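PDB 6IWR: N-acetylgalactosaminyltransferase 7 from Homo sapiens, which combines a glycosyltransferase family 2 domain of GT-A type with a ricin-type beta-trefoil lectin domain in a single chain. Local coordinates for residues P321-A326 against K369-P374; P306-E311 against I457-T462; Y62-L67 against I258-T263. One frame throughout, in Å; residues are numbered along the deposited sequence.

Contact 1 of 3, residues P321-A326 against K369-P374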
ATOM      1  N   PRO A 321      -5.396  25.420 -29.301  1.00 28.32           N
ATOM      2  CA  PRO A 321      -4.251  24.613 -28.863  1.00 24.63           C
ATOM      3  C   PRO A 321      -3.284  25.449 -28.048  1.00 23.71           C
ATOM      4  O   PRO A 321      -3.297  26.683 -28.103  1.00 25.78           O
ATOM      5  CB  PRO A 321      -3.618  24.156 -30.178  1.00 21.36           C
ATOM      6  CG  PRO A 321      -4.757  24.169 -31.137  1.00 23.19           C
ATOM      7  CD  PRO A 321      -5.576  25.355 -30.759  1.00 18.71           C
ATOM      8  N   TYR A 322      -2.450  24.763 -27.265  1.00 25.31           N
ATOM      9  CA  TYR A 322      -1.345  25.448 -26.601  1.00 23.88           C
ATOM     10  C   TYR A 322      -0.121  24.536 -26.538  1.00 25.59           C
ATOM     11  O   TYR A 322      -0.201  23.327 -26.784  1.00 24.37           O
ATOM     12  CB  TYR A 322      -1.753  25.962 -25.210  1.00 20.78           C
ATOM     13  CG  TYR A 322      -2.253  24.923 -24.210  1.00 28.60           C
ATOM     14  CD1 TYR A 322      -1.363  24.253 -23.363  1.00 27.20           C
ATOM     15  CD2 TYR A 322      -3.606  24.646 -24.081  1.00 23.16           C
ATOM     16  CE1 TYR A 322      -1.801  23.330 -22.434  1.00 23.13           C
ATOM     17  CE2 TYR A 322      -4.051  23.717 -23.161  1.00 28.58           C
ATOM     18  CZ  TYR A 322      -3.141  23.065 -22.331  1.00 27.52           C
ATOM     19  OH  TYR A 322      -3.566  22.149 -21.391  1.00 25.37           O
ATOM     20  N   ARG A 323       1.027  25.136 -26.217  1.00 25.62           N
ATOM     21  CA  ARG A 323       2.278  24.382 -26.177  1.00 25.14           C
ATOM     22  C   ARG A 323       2.439  23.615 -24.860  1.00 26.39           C
ATOM     23  O   ARG A 323       2.209  24.159 -23.776  1.00 27.60           O
ATOM     24  CB  ARG A 323       3.466  25.315 -26.383  1.00 24.17           C
ATOM     25  CG  ARG A 323       3.365  26.181 -27.624  1.00 28.27           C
ATOM     26  CD  ARG A 323       4.636  26.960 -27.924  1.00 22.24           C
ATOM     27  NE  ARG A 323       4.997  27.922 -26.883  1.00 23.79           N
ATOM     28  CZ  ARG A 323       6.034  28.746 -26.989  1.00 21.22           C
ATOM     29  NH1 ARG A 323       6.759  28.713 -28.096  1.00 22.38           N
ATOM     30  NH2 ARG A 323       6.341  29.592 -26.021  1.00 22.50           N
ATOM     31  N   SER A 324       2.862  22.355 -24.960  1.00 22.29           N
ATOM     32  CA  SER A 324       3.340  21.585 -23.831  1.00 27.01           C
ATOM     33  C   SER A 324       4.793  21.163 -24.057  1.00 26.77           C
ATOM     34  O   SER A 324       5.174  20.849 -25.187  1.00 26.46           O
ATOM     35  CB  SER A 324       2.481  20.338 -23.606  1.00 24.63           C
ATOM     36  OG  SER A 324       3.034  19.540 -22.564  1.00 29.09           O
ATOM     37  N   PRO A 325       5.632  21.144 -23.019  1.00 25.34           N
ATOM     38  CA  PRO A 325       6.996  20.638 -23.224  1.00 27.72           C
ATOM     39  C   PRO A 325       7.041  19.133 -23.466  1.00 26.70           C
ATOM     40  O   PRO A 325       7.993  18.650 -24.099  1.00 25.33           O
ATOM     41  CB  PRO A 325       7.729  21.021 -21.927  1.00 28.74           C
ATOM     42  CG  PRO A 325       6.830  22.011 -21.226  1.00 25.90           C
ATOM     43  CD  PRO A 325       5.423  21.619 -21.643  1.00 28.78           C
ATOM     44  N   ALA A 326       6.036  18.386 -22.997  1.00 24.26           N
ATOM     45  CA  ALA A 326       6.010  16.936 -23.123  1.00 25.15           C
ATOM     46  C   ALA A 326       4.561  16.445 -23.157  1.00 30.63           C
ATOM     47  O   ALA A 326       3.625  17.184 -22.835  1.00 27.52           O
ATOM     48  CB  ALA A 326       6.765  16.276 -21.965  1.00 23.71           C
ATOM     49  N   LYS A 369       6.681  21.182 -33.079  1.00 24.71           N
ATOM     50  CA  LYS A 369       5.929  21.671 -31.937  1.00 23.51           C
ATOM     51  C   LYS A 369       5.035  20.556 -31.418  1.00 27.16           C
ATOM     52  O   LYS A 369       4.582  19.689 -32.178  1.00 26.15           O
ATOM     53  CB  LYS A 369       5.047  22.874 -32.270  1.00 26.06           C
ATOM     54  CG  LYS A 369       5.722  24.160 -32.720  1.00 27.46           C
ATOM     55  CD  LYS A 369       4.701  24.929 -33.603  1.00 39.82           C
ATOM     56  CE  LYS A 369       5.016  26.404 -33.825  1.00 39.68           C
ATOM     57  NZ  LYS A 369       4.340  27.229 -32.768  1.00 48.62           N
ATOM     58  N   LEU A 370       4.793  20.594 -30.106  1.00 25.33           N
ATOM     59  CA  LEU A 370       3.910  19.664 -29.425  1.00 20.83           C
ATOM     60  C   LEU A 370       2.809  20.510 -28.801  1.00 25.00           C
ATOM     61  O   LEU A 370       3.088  21.351 -27.937  1.00 22.46           O
ATOM     62  CB  LEU A 370       4.678  18.890 -28.365  1.00 20.60           C
ATOM     63  CG  LEU A 370       4.223  17.541 -27.819  1.00 20.57           C
ATOM     64  CD1 LEU A 370       4.440  17.535 -26.340  1.00 25.11           C
ATOM     65  CD2 LEU A 370       2.813  17.257 -28.148  1.00 24.26           C
ATOM     66  N   LEU A 371       1.562  20.311 -29.239  1.00 27.31           N
ATOM     67  CA  LEU A 371       0.438  21.103 -28.750  1.00 26.03           C
ATOM     68  C   LEU A 371      -0.607  20.228 -28.074  1.00 24.98           C
ATOM     69  O   LEU A 371      -0.965  19.162 -28.592  1.00 28.05           O
ATOM     70  CB  LEU A 371      -0.210  21.871 -29.880  1.00 24.09           C
ATOM     71  CG  LEU A 371       0.791  22.688 -30.668  1.00 26.81           C
ATOM     72  CD1 LEU A 371       0.117  23.190 -31.923  1.00 33.66           C
ATOM     73  CD2 LEU A 371       1.274  23.838 -29.815  1.00 33.45           C
ATOM     74  N   PHE A 372      -1.071  20.679 -26.908  1.00 27.38           N
ATOM     75  CA  PHE A 372      -2.282  20.145 -26.297  1.00 27.75           C
ATOM     76  C   PHE A 372      -3.485  20.854 -26.893  1.00 28.14           C
ATOM     77  O   PHE A 372      -3.451  22.068 -27.119  1.00 27.08           O
ATOM     78  CB  PHE A 372      -2.286  20.347 -24.782  1.00 23.12           C
ATOM     79  CG  PHE A 372      -1.378  19.415 -24.034  1.00 25.88           C
ATOM     80  CD1 PHE A 372      -0.447  18.631 -24.698  1.00 21.80           C
ATOM     81  CD2 PHE A 372      -1.443  19.348 -22.647  1.00 26.22           C
ATOM     82  CE1 PHE A 372       0.381  17.793 -23.993  1.00 20.21           C
ATOM     83  CE2 PHE A 372      -0.613  18.515 -21.938  1.00 19.15           C
ATOM     84  CZ  PHE A 372       0.292  17.733 -22.610  1.00 21.01           C
ATOM     85  N   VAL A 373      -4.550  20.098 -27.138  1.00 25.66           N
ATOM     86  CA  VAL A 373      -5.707  20.597 -27.885  1.00 24.76           C
ATOM     87  C   VAL A 373      -6.935  20.590 -26.979  1.00 27.37           C
ATOM     88  O   VAL A 373      -7.613  19.564 -26.885  1.00 28.08           O
ATOM     89  CB  VAL A 373      -5.935  19.762 -29.160  1.00 24.01           C
ATOM     90  CG1 VAL A 373      -7.090  20.309 -29.983  1.00 22.32           C
ATOM     91  CG2 VAL A 373      -4.652  19.688 -30.008  1.00 22.84           C
ATOM     92  N   PRO A 374      -7.262  21.704 -26.307  1.00 26.38           N
ATOM     93  CA  PRO A 374      -8.398  21.701 -25.366  1.00 28.44           C
ATOM     94  C   PRO A 374      -9.694  21.216 -25.955  1.00 26.23           C
ATOM     95  O   PRO A 374     -10.581  20.776 -25.218  1.00 29.94           O
ATOM     96  CB  PRO A 374      -8.513  23.184 -24.971  1.00 27.87           C
ATOM     97  CG  PRO A 374      -7.138  23.659 -25.050  1.00 27.51           C
ATOM     98  CD  PRO A 374      -6.591  23.013 -26.305  1.00 26.43           C
TER
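Tyr322 and Phe372 form an antiparallel hydrogen-bonded pair in the mixed central sheet of the GT-A-type domain, where the short strand 322-323 is added to strand 369-373. A pair so placed is tied by two reciprocal bonds: Tyr322 N donates to Phe372 O (2.9 Å), and Phe372 N returns a bond to Tyr322 O (2.8 Å). Two residues on, Ser324 N donates to Leu370 O at 3.1 Å. Strand 369-373 is bound along its other side to strand 264-274, so its backbone is gripped from two directions.

The side chains of the pair lie on the same face of the sheet. At chi1 58° Tyr322 CG stands between the backbone N and the carbonyl carbon, and the ring covers Phe372 CB, which lies 4.0 Å from the Tyr322 ring centroid and over one face of it. The two rings themselves meet obliquely, their planes 59° apart, with Tyr322 OH at the edge of the Phe372 ring. Pro374 CG approaches the edge of the tyrosine ring, 3.6 Å from Tyr322 CE2. The phenol oxygen is satisfied by Ala292 O. Ser324 in turn places its CB over a face of the Phe372 ring, 3.5 Å from the centroid, a CH-pi contact; Ser324 OG has a partner in Gly294 N, on the neighbouring strand 292-296.

On the opposite face of the sheet stands the non-hydrogen-bonded pair Arg323 and Leu371. The guanidinium of Arg323 goes on to a salt bridge with Glu311, leaving the aliphatic root of the side chain to do the packing: Arg323 CG rests against Leu371 CD2 at 3.8 Å.

Contact 2 of 3, residues P306-E311 against I457-T462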
ATOM      1  N   PRO A 306       0.340  23.924 -14.227  1.00 35.87           N
ATOM      2  CA  PRO A 306      -0.743  24.713 -14.828  1.00 36.81           C
ATOM      3  C   PRO A 306      -0.268  25.453 -16.070  1.00 35.14           C
ATOM      4  O   PRO A 306       0.912  25.791 -16.210  1.00 34.65           O
ATOM      5  CB  PRO A 306      -1.128  25.685 -13.710  1.00 38.54           C
ATOM      6  CG  PRO A 306       0.118  25.790 -12.878  1.00 38.34           C
ATOM      7  CD  PRO A 306       0.734  24.426 -12.904  1.00 33.79           C
ATOM      8  N   LEU A 307      -1.208  25.706 -16.981  1.00 38.41           N
ATOM      9  CA  LEU A 307      -0.906  26.519 -18.158  1.00 36.13           C
ATOM     10  C   LEU A 307      -0.483  27.924 -17.730  1.00 32.42           C
ATOM     11  O   LEU A 307      -1.064  28.515 -16.819  1.00 29.83           O
ATOM     12  CB  LEU A 307      -2.118  26.578 -19.092  1.00 33.69           C
ATOM     13  CG  LEU A 307      -1.935  27.375 -20.385  1.00 29.66           C
ATOM     14  CD1 LEU A 307      -0.943  26.715 -21.300  1.00 28.73           C
ATOM     15  CD2 LEU A 307      -3.265  27.510 -21.075  1.00 33.92           C
ATOM     16  N   THR A 308       0.518  28.452 -18.386  1.00 29.67           N
ATOM     17  CA  THR A 308       1.157  29.657 -17.892  1.00 28.34           C
ATOM     18  C   THR A 308       0.514  30.909 -18.465  1.00 32.94           C
ATOM     19  O   THR A 308      -0.144  30.871 -19.511  1.00 37.10           O
ATOM     20  CB  THR A 308       2.615  29.658 -18.280  1.00 29.84           C
ATOM     21  OG1 THR A 308       2.665  29.666 -19.711  1.00 33.57           O
ATOM     22  CG2 THR A 308       3.334  28.452 -17.731  1.00 25.15           C
ATOM     23  N   PRO A 309       0.708  32.053 -17.811  1.00 32.60           N
ATOM     24  CA  PRO A 309       0.293  33.320 -18.440  1.00 32.07           C
ATOM     25  C   PRO A 309       1.063  33.653 -19.712  1.00 33.37           C
ATOM     26  O   PRO A 309       0.483  34.226 -20.643  1.00 34.18           O
ATOM     27  CB  PRO A 309       0.528  34.359 -17.328  1.00 29.84           C
ATOM     28  CG  PRO A 309       1.230  33.640 -16.215  1.00 27.25           C
ATOM     29  CD  PRO A 309       0.926  32.195 -16.365  1.00 29.08           C
ATOM     30  N   GLN A 310       2.352  33.312 -19.789  1.00 32.79           N
ATOM     31  CA  GLN A 310       3.104  33.530 -21.027  1.00 32.34           C
ATOM     32  C   GLN A 310       2.416  32.874 -22.217  1.00 33.52           C
ATOM     33  O   GLN A 310       2.295  33.475 -23.292  1.00 39.70           O
ATOM     34  CB  GLN A 310       4.536  32.985 -20.903  1.00 34.17           C
ATOM     35  CG  GLN A 310       5.392  33.564 -19.782  1.00 34.66           C
ATOM     36  CD  GLN A 310       5.112  32.929 -18.437  1.00 39.35           C
ATOM     37  OE1 GLN A 310       4.190  32.127 -18.287  1.00 38.66           O
ATOM     38  NE2 GLN A 310       5.910  33.295 -17.444  1.00 46.63           N
ATOM     39  N   GLU A 311       1.978  31.628 -22.057  1.00 32.70           N
ATOM     40  CA  GLU A 311       1.348  30.950 -23.183  1.00 34.48           C
ATOM     41  C   GLU A 311       0.011  31.590 -23.535  1.00 35.19           C
ATOM     42  O   GLU A 311      -0.370  31.627 -24.712  1.00 31.52           O
ATOM     43  CB  GLU A 311       1.178  29.462 -22.871  1.00 32.07           C
ATOM     44  CG  GLU A 311       2.499  28.721 -22.712  1.00 34.82           C
ATOM     45  CD  GLU A 311       3.312  28.691 -23.988  1.00 33.61           C
ATOM     46  OE1 GLU A 311       2.710  28.516 -25.074  1.00 39.68           O
ATOM     47  OE2 GLU A 311       4.553  28.833 -23.904  1.00 35.02           O
ATOM     48  N   ILE A 457      10.993  27.105 -24.335  1.00 23.28           N
ATOM     49  CA  ILE A 457       9.701  26.448 -24.369  1.00 30.70           C
ATOM     50  C   ILE A 457       9.321  25.751 -23.045  1.00 30.57           C
ATOM     51  O   ILE A 457       8.119  25.623 -22.765  1.00 33.69           O
ATOM     52  CB  ILE A 457       9.577  25.491 -25.582  1.00 30.73           C
ATOM     53  CG1 ILE A 457       9.971  24.085 -25.227  1.00 29.93           C
ATOM     54  CG2 ILE A 457      10.334  26.006 -26.837  1.00 25.77           C
ATOM     55  CD1 ILE A 457       8.751  23.219 -25.041  1.00 30.54           C
ATOM     56  N   ALA A 458      10.280  25.391 -22.182  1.00 27.70           N
ATOM     57  CA  ALA A 458       9.988  24.714 -20.911  1.00 27.61           C
ATOM     58  C   ALA A 458      10.373  25.565 -19.695  1.00 30.30           C
ATOM     59  O   ALA A 458      10.630  25.054 -18.601  1.00 30.35           O
ATOM     60  CB  ALA A 458      10.674  23.354 -20.839  1.00 26.23           C
ATOM     61  N   TYR A 459      10.334  26.886 -19.887  1.00 30.05           N
ATOM     62  CA  TYR A 459      10.716  27.943 -18.953  1.00 31.33           C
ATOM     63  C   TYR A 459      10.008  27.885 -17.595  1.00 27.61           C
ATOM     64  O   TYR A 459      10.396  28.636 -16.700  1.00 28.53           O
ATOM     65  CB  TYR A 459      10.428  29.289 -19.630  1.00 28.47           C
ATOM     66  CG  TYR A 459       8.981  29.338 -20.070  1.00 31.27           C
ATOM     67  CD1 TYR A 459       7.976  29.613 -19.154  1.00 29.48           C
ATOM     68  CD2 TYR A 459       8.607  29.046 -21.381  1.00 25.02           C
ATOM     69  CE1 TYR A 459       6.661  29.636 -19.526  1.00 28.87           C
ATOM     70  CE2 TYR A 459       7.285  29.068 -21.759  1.00 26.37           C
ATOM     71  CZ  TYR A 459       6.310  29.357 -20.820  1.00 31.53           C
ATOM     72  OH  TYR A 459       4.969  29.376 -21.164  1.00 30.76           O
ATOM     73  N   ASP A 460       8.988  27.043 -17.406  1.00 28.05           N
ATOM     74  CA  ASP A 460       8.291  27.018 -16.116  1.00 27.92           C
ATOM     75  C   ASP A 460       8.636  25.825 -15.237  1.00 29.30           C
ATOM     76  O   ASP A 460       8.239  25.817 -14.063  1.00 30.13           O
ATOM     77  CB  ASP A 460       6.762  27.049 -16.286  1.00 23.65           C
ATOM     78  CG  ASP A 460       6.270  26.118 -17.366  1.00 28.35           C
ATOM     79  OD1 ASP A 460       7.119  25.636 -18.139  1.00 28.73           O
ATOM     80  OD2 ASP A 460       5.041  25.882 -17.465  1.00 28.99           O
ATOM     81  N   ILE A 461       9.377  24.838 -15.738  1.00 24.21           N
ATOM     82  CA  ILE A 461       9.541  23.608 -14.972  1.00 28.42           C
ATOM     83  C   ILE A 461      10.348  23.851 -13.697  1.00 29.97           C
ATOM     84  O   ILE A 461       9.958  23.409 -12.608  1.00 28.76           O
ATOM     85  CB  ILE A 461      10.182  22.515 -15.834  1.00 28.27           C
ATOM     86  CG1 ILE A 461       9.155  22.032 -16.850  1.00 24.56           C
ATOM     87  CG2 ILE A 461      10.748  21.407 -14.931  1.00 25.52           C
ATOM     88  CD1 ILE A 461       9.720  21.122 -17.903  1.00 32.90           C
ATOM     89  N   THR A 462      11.499  24.522 -13.806  1.00 33.02           N
ATOM     90  CA  THR A 462      12.325  24.658 -12.607  1.00 32.47           C
ATOM     91  C   THR A 462      11.632  25.480 -11.542  1.00 32.15           C
ATOM     92  O   THR A 462      12.035  25.440 -10.374  1.00 34.14           O
ATOM     93  CB  THR A 462      13.665  25.287 -12.915  1.00 30.30           C
ATOM     94  OG1 THR A 462      13.453  26.631 -13.373  1.00 44.69           O
ATOM     95  CG2 THR A 462      14.390  24.469 -13.969  1.00 35.02           C
TER
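Tyr459 reaches across to Thr308 and Glu311 and shows how a single phenol can join a turn to the start of a helix. It sits in a type I beta turn, Ala458 to Ile461, and its CB is directed at segment 306-311. With chi1 55°, CG stands between the backbone N and the carbonyl carbon. Asp460 OD1, from the same turn, lies above one face of the ring, toward the rim. Further out the two flanks of the ring find different neighbours: CE1 passes Gln310 OE1 at 3.7 Å, the two side chains sliding past each other in opposite directions, while CE2 is 3.5 Å from Glu311 OE2.

At the tip, Tyr459 OH is held by two hydrogen bonds, both partners lying at the ring edge and in its plane. Thr308 OG1 donates to Tyr459 OH over 2.7 Å, the side chains meeting tip to tip. Tyr459 OH donates onward to Glu311 OE2 (2.8 Å), entering at the anti lone pair of a carboxylate only 13° from the ring plane. Thr308 is also the N-cap residue of helix 309-313, and its OG1 accepts from Glu311 N at 3.1 Å. The bonds form a closed circuit, from Glu311 N at the start of the helix through Thr308 OG1 and Tyr459 OH back to Glu311 OE2.

Between this helix and the loop that follows helix 450-457 lies Arg293 of strand 292-296, which packs on Thr308 and Tyr459, forms a salt bridge with Asp460 and bonds to Ile457 O.

Contact 3 of 3, residues Y62-L67 against I258-T263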
ATOM      1  N   TYR A  62      -3.510  24.525 -45.567  1.00 39.18           N
ATOM      2  CA  TYR A  62      -4.626  24.444 -44.629  1.00 34.56           C
ATOM      3  C   TYR A  62      -4.651  25.673 -43.727  1.00 33.76           C
ATOM      4  O   TYR A  62      -3.609  26.162 -43.298  1.00 40.99           O
ATOM      5  CB  TYR A  62      -4.562  23.147 -43.804  1.00 28.60           C
ATOM      6  CG  TYR A  62      -5.808  22.866 -42.987  1.00 34.89           C
ATOM      7  CD1 TYR A  62      -6.877  22.148 -43.522  1.00 39.94           C
ATOM      8  CD2 TYR A  62      -5.920  23.312 -41.673  1.00 35.18           C
ATOM      9  CE1 TYR A  62      -8.031  21.897 -42.776  1.00 32.71           C
ATOM     10  CE2 TYR A  62      -7.074  23.052 -40.909  1.00 35.97           C
ATOM     11  CZ  TYR A  62      -8.123  22.353 -41.468  1.00 33.34           C
ATOM     12  OH  TYR A  62      -9.271  22.115 -40.731  1.00 37.17           O
ATOM     13  N   HIS A  63      -5.844  26.177 -43.447  1.00 35.30           N
ATOM     14  CA  HIS A  63      -6.042  27.411 -42.699  1.00 38.31           C
ATOM     15  C   HIS A  63      -6.610  27.124 -41.316  1.00 33.72           C
ATOM     16  O   HIS A  63      -7.527  26.311 -41.166  1.00 33.12           O
ATOM     17  CB  HIS A  63      -6.998  28.347 -43.433  1.00 44.92           C
ATOM     18  CG  HIS A  63      -6.666  28.529 -44.878  1.00 49.16           C
ATOM     19  ND1 HIS A  63      -5.908  29.584 -45.335  1.00 51.47           N
ATOM     20  CD2 HIS A  63      -6.984  27.791 -45.967  1.00 53.01           C
ATOM     21  CE1 HIS A  63      -5.770  29.487 -46.646  1.00 49.66           C
ATOM     22  NE2 HIS A  63      -6.417  28.410 -47.055  1.00 52.54           N
ATOM     23  N   ASP A  64      -6.090  27.825 -40.318  1.00 33.79           N
ATOM     24  CA  ASP A  64      -6.556  27.625 -38.959  1.00 34.65           C
ATOM     25  C   ASP A  64      -8.054  27.870 -38.877  1.00 34.19           C
ATOM     26  O   ASP A  64      -8.608  28.609 -39.687  1.00 32.11           O
ATOM     27  CB  ASP A  64      -5.827  28.559 -38.002  1.00 37.25           C
ATOM     28  CG  ASP A  64      -4.385  28.183 -37.846  1.00 42.46           C
ATOM     29  OD1 ASP A  64      -4.103  26.963 -37.949  1.00 43.18           O
ATOM     30  OD2 ASP A  64      -3.543  29.086 -37.662  1.00 47.99           O
ATOM     31  N   PRO A  65      -8.734  27.260 -37.911  1.00 32.13           N
ATOM     32  CA  PRO A  65     -10.175  27.477 -37.782  1.00 29.66           C
ATOM     33  C   PRO A  65     -10.468  28.865 -37.240  1.00 28.11           C
ATOM     34  O   PRO A  65      -9.579  29.632 -36.883  1.00 36.47           O
ATOM     35  CB  PRO A  65     -10.619  26.375 -36.810  1.00 32.25           C
ATOM     36  CG  PRO A  65      -9.403  26.087 -36.011  1.00 24.36           C
ATOM     37  CD  PRO A  65      -8.249  26.246 -36.954  1.00 27.44           C
ATOM     38  N   VAL A  66     -11.757  29.174 -37.191  1.00 28.04           N
ATOM     39  CA  VAL A  66     -12.263  30.497 -36.855  1.00 27.33           C
ATOM     40  C   VAL A  66     -13.341  30.323 -35.806  1.00 29.13           C
ATOM     41  O   VAL A  66     -14.207  29.451 -35.943  1.00 32.82           O
ATOM     42  CB  VAL A  66     -12.827  31.229 -38.089  1.00 32.78           C
ATOM     43  CG1 VAL A  66     -13.508  32.513 -37.680  1.00 32.27           C
ATOM     44  CG2 VAL A  66     -11.731  31.505 -39.100  1.00 28.81           C
ATOM     45  N   LEU A  67     -13.288  31.143 -34.767  1.00 27.67           N
ATOM     46  CA  LEU A  67     -14.237  31.065 -33.663  1.00 31.44           C
ATOM     47  C   LEU A  67     -15.375  32.033 -33.930  1.00 32.20           C
ATOM     48  O   LEU A  67     -15.147  33.234 -34.080  1.00 38.61           O
ATOM     49  CB  LEU A  67     -13.560  31.405 -32.339  1.00 32.55           C
ATOM     50  CG  LEU A  67     -14.101  30.700 -31.085  1.00 39.54           C
ATOM     51  CD1 LEU A  67     -14.107  31.624 -29.863  1.00 29.16           C
ATOM     52  CD2 LEU A  67     -15.485  30.108 -31.333  1.00 36.82           C
ATOM     53  N   ILE A 258      -2.013  19.801 -37.262  1.00 25.88           N
ATOM     54  CA  ILE A 258      -1.097  19.022 -38.102  1.00 26.45           C
ATOM     55  C   ILE A 258      -1.331  19.312 -39.578  1.00 28.99           C
ATOM     56  O   ILE A 258      -0.406  19.233 -40.393  1.00 31.59           O
ATOM     57  CB  ILE A 258      -1.241  17.514 -37.818  1.00 25.53           C
ATOM     58  CG1 ILE A 258      -1.216  17.259 -36.307  1.00 24.52           C
ATOM     59  CG2 ILE A 258      -0.159  16.727 -38.534  1.00 20.29           C
ATOM     60  CD1 ILE A 258      -1.573  15.868 -35.942  1.00 24.98           C
ATOM     61  N   SER A 259      -2.562  19.649 -39.945  1.00 28.05           N
ATOM     62  CA  SER A 259      -2.864  19.953 -41.337  1.00 27.14           C
ATOM     63  C   SER A 259      -2.310  21.313 -41.766  1.00 28.57           C
ATOM     64  O   SER A 259      -1.963  21.482 -42.937  1.00 32.64           O
ATOM     65  CB  SER A 259      -4.374  19.873 -41.566  1.00 28.61           C
ATOM     66  OG  SER A 259      -4.907  18.654 -41.047  1.00 28.09           O
ATOM     67  N   LYS A 260      -2.233  22.313 -40.863  1.00 29.39           N
ATOM     68  CA  LYS A 260      -1.508  23.535 -41.243  1.00 35.64           C
ATOM     69  C   LYS A 260      -0.032  23.224 -41.419  1.00 32.55           C
ATOM     70  O   LYS A 260       0.613  23.736 -42.338  1.00 40.05           O
ATOM     71  CB  LYS A 260      -1.675  24.694 -40.233  1.00 32.51           C
ATOM     72  CG  LYS A 260      -2.254  26.005 -40.880  1.00 41.14           C
ATOM     73  CD  LYS A 260      -1.669  27.455 -40.523  1.00 41.63           C
ATOM     74  CE  LYS A 260      -2.207  28.620 -41.548  1.00 56.94           C
ATOM     75  NZ  LYS A 260      -3.516  29.506 -41.388  1.00 39.65           N
ATOM     76  N   ASP A 261       0.494  22.315 -40.602  1.00 31.56           N
ATOM     77  CA  ASP A 261       1.935  22.217 -40.372  1.00 32.16           C
ATOM     78  C   ASP A 261       2.273  20.788 -39.964  1.00 29.97           C
ATOM     79  O   ASP A 261       1.968  20.379 -38.841  1.00 30.93           O
ATOM     80  CB  ASP A 261       2.344  23.218 -39.293  1.00 28.36           C
ATOM     81  CG  ASP A 261       3.818  23.155 -38.941  1.00 31.92           C
ATOM     82  OD1 ASP A 261       4.523  22.175 -39.274  1.00 31.43           O
ATOM     83  OD2 ASP A 261       4.277  24.110 -38.293  1.00 33.41           O
ATOM     84  N   ARG A 262       2.939  20.046 -40.852  1.00 24.52           N
ATOM     85  CA  ARG A 262       3.180  18.623 -40.651  1.00 24.49           C
ATOM     86  C   ARG A 262       4.149  18.314 -39.513  1.00 32.18           C
ATOM     87  O   ARG A 262       4.238  17.143 -39.118  1.00 30.09           O
ATOM     88  CB  ARG A 262       3.717  18.007 -41.934  1.00 26.31           C
ATOM     89  CG  ARG A 262       4.910  18.750 -42.496  1.00 29.46           C
ATOM     90  CD  ARG A 262       5.313  18.150 -43.811  1.00 26.93           C
ATOM     91  NE  ARG A 262       5.453  16.723 -43.616  1.00 35.94           N
ATOM     92  CZ  ARG A 262       6.599  16.126 -43.306  1.00 37.77           C
ATOM     93  NH1 ARG A 262       6.641  14.804 -43.110  1.00 30.63           N
ATOM     94  NH2 ARG A 262       7.706  16.861 -43.209  1.00 33.26           N
ATOM     95  N   THR A 263       4.915  19.302 -39.021  1.00 29.02           N
ATOM     96  CA  THR A 263       5.831  19.097 -37.903  1.00 28.90           C
ATOM     97  C   THR A 263       5.182  19.395 -36.562  1.00 28.92           C
ATOM     98  O   THR A 263       5.880  19.440 -35.545  1.00 25.71           O
ATOM     99  CB  THR A 263       7.094  19.963 -38.040  1.00 29.33           C
ATOM    100  OG1 THR A 263       6.733  21.347 -37.985  1.00 26.00           O
ATOM    101  CG2 THR A 263       7.847  19.668 -39.327  1.00 22.51           C
TER
HETATM  102  O   HOH W   1      -0.542  24.595 -44.456  1.00 36.64           O
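Tyr62 and Lys260 bring their backbones to a CA-to-CA distance of 4.7 Å, the nearest pair of CA atoms across the two segments, yet no direct hydrogen bond links them. A water mediates instead: it accepts from Tyr62 N at 3.2 Å and donates to Lys260 O at 2.6 Å. Beside this bridge the Tyr62 ring lies against the helix. Its CG is anti to the backbone N (chi1 -170°), and Ser259 CB sits over one ring face, 3.8 Å from the Tyr62 ring centroid and offset toward the rim, in a CH-pi contact. Ser259 OG is engaged within its own helix, by Val255 O, and the phenol oxygen of Tyr62 has a weak bond from Asp143 N.

The contact thus lays an extended N-terminal segment, which continues into strand 66-67, over the last turn of helix 251-260 of the GT-A-type domain. The helix ends at Lys260; Asp261 is the first residue to leave helical geometry, and its OD1 accepts from Thr263 N at 2.9 Å, an Asx turn. The same oxygen takes a second bond, from Thr263 OG1, at 2.7 Å. On the more exposed side, the lysine and Asp64 side chains cross at about a right angle. Their charges form only a long salt bridge, Asp64 OD2 to Lys260 NZ at 3.7 Å, and the placement of the lysine chain is itself doubtful.

How the contacts relate
All three contacts involve the GT-A-type domain. Contact 1 lies in its mixed sheet, contact 2 packs beside it through strand 292-296 and helix 309-313, and contact 3 sits at the end of helix 251-260, just before strand 264-274 of that sheet. Contact 3 closes before the others open; contact 1 falls within the chain span bracketed by contact 2. Between centres, contact 1 is about 11 Å from contact 2 and about 14 Å from contact 3. Segment 321-326 meets Leu307, Ile457 and Ala458, while Lys369 N probably bonds to Thr263 O, so contact 1 lies between the others, whose centres are about 23 Å apart, nearest atoms about 12 Å.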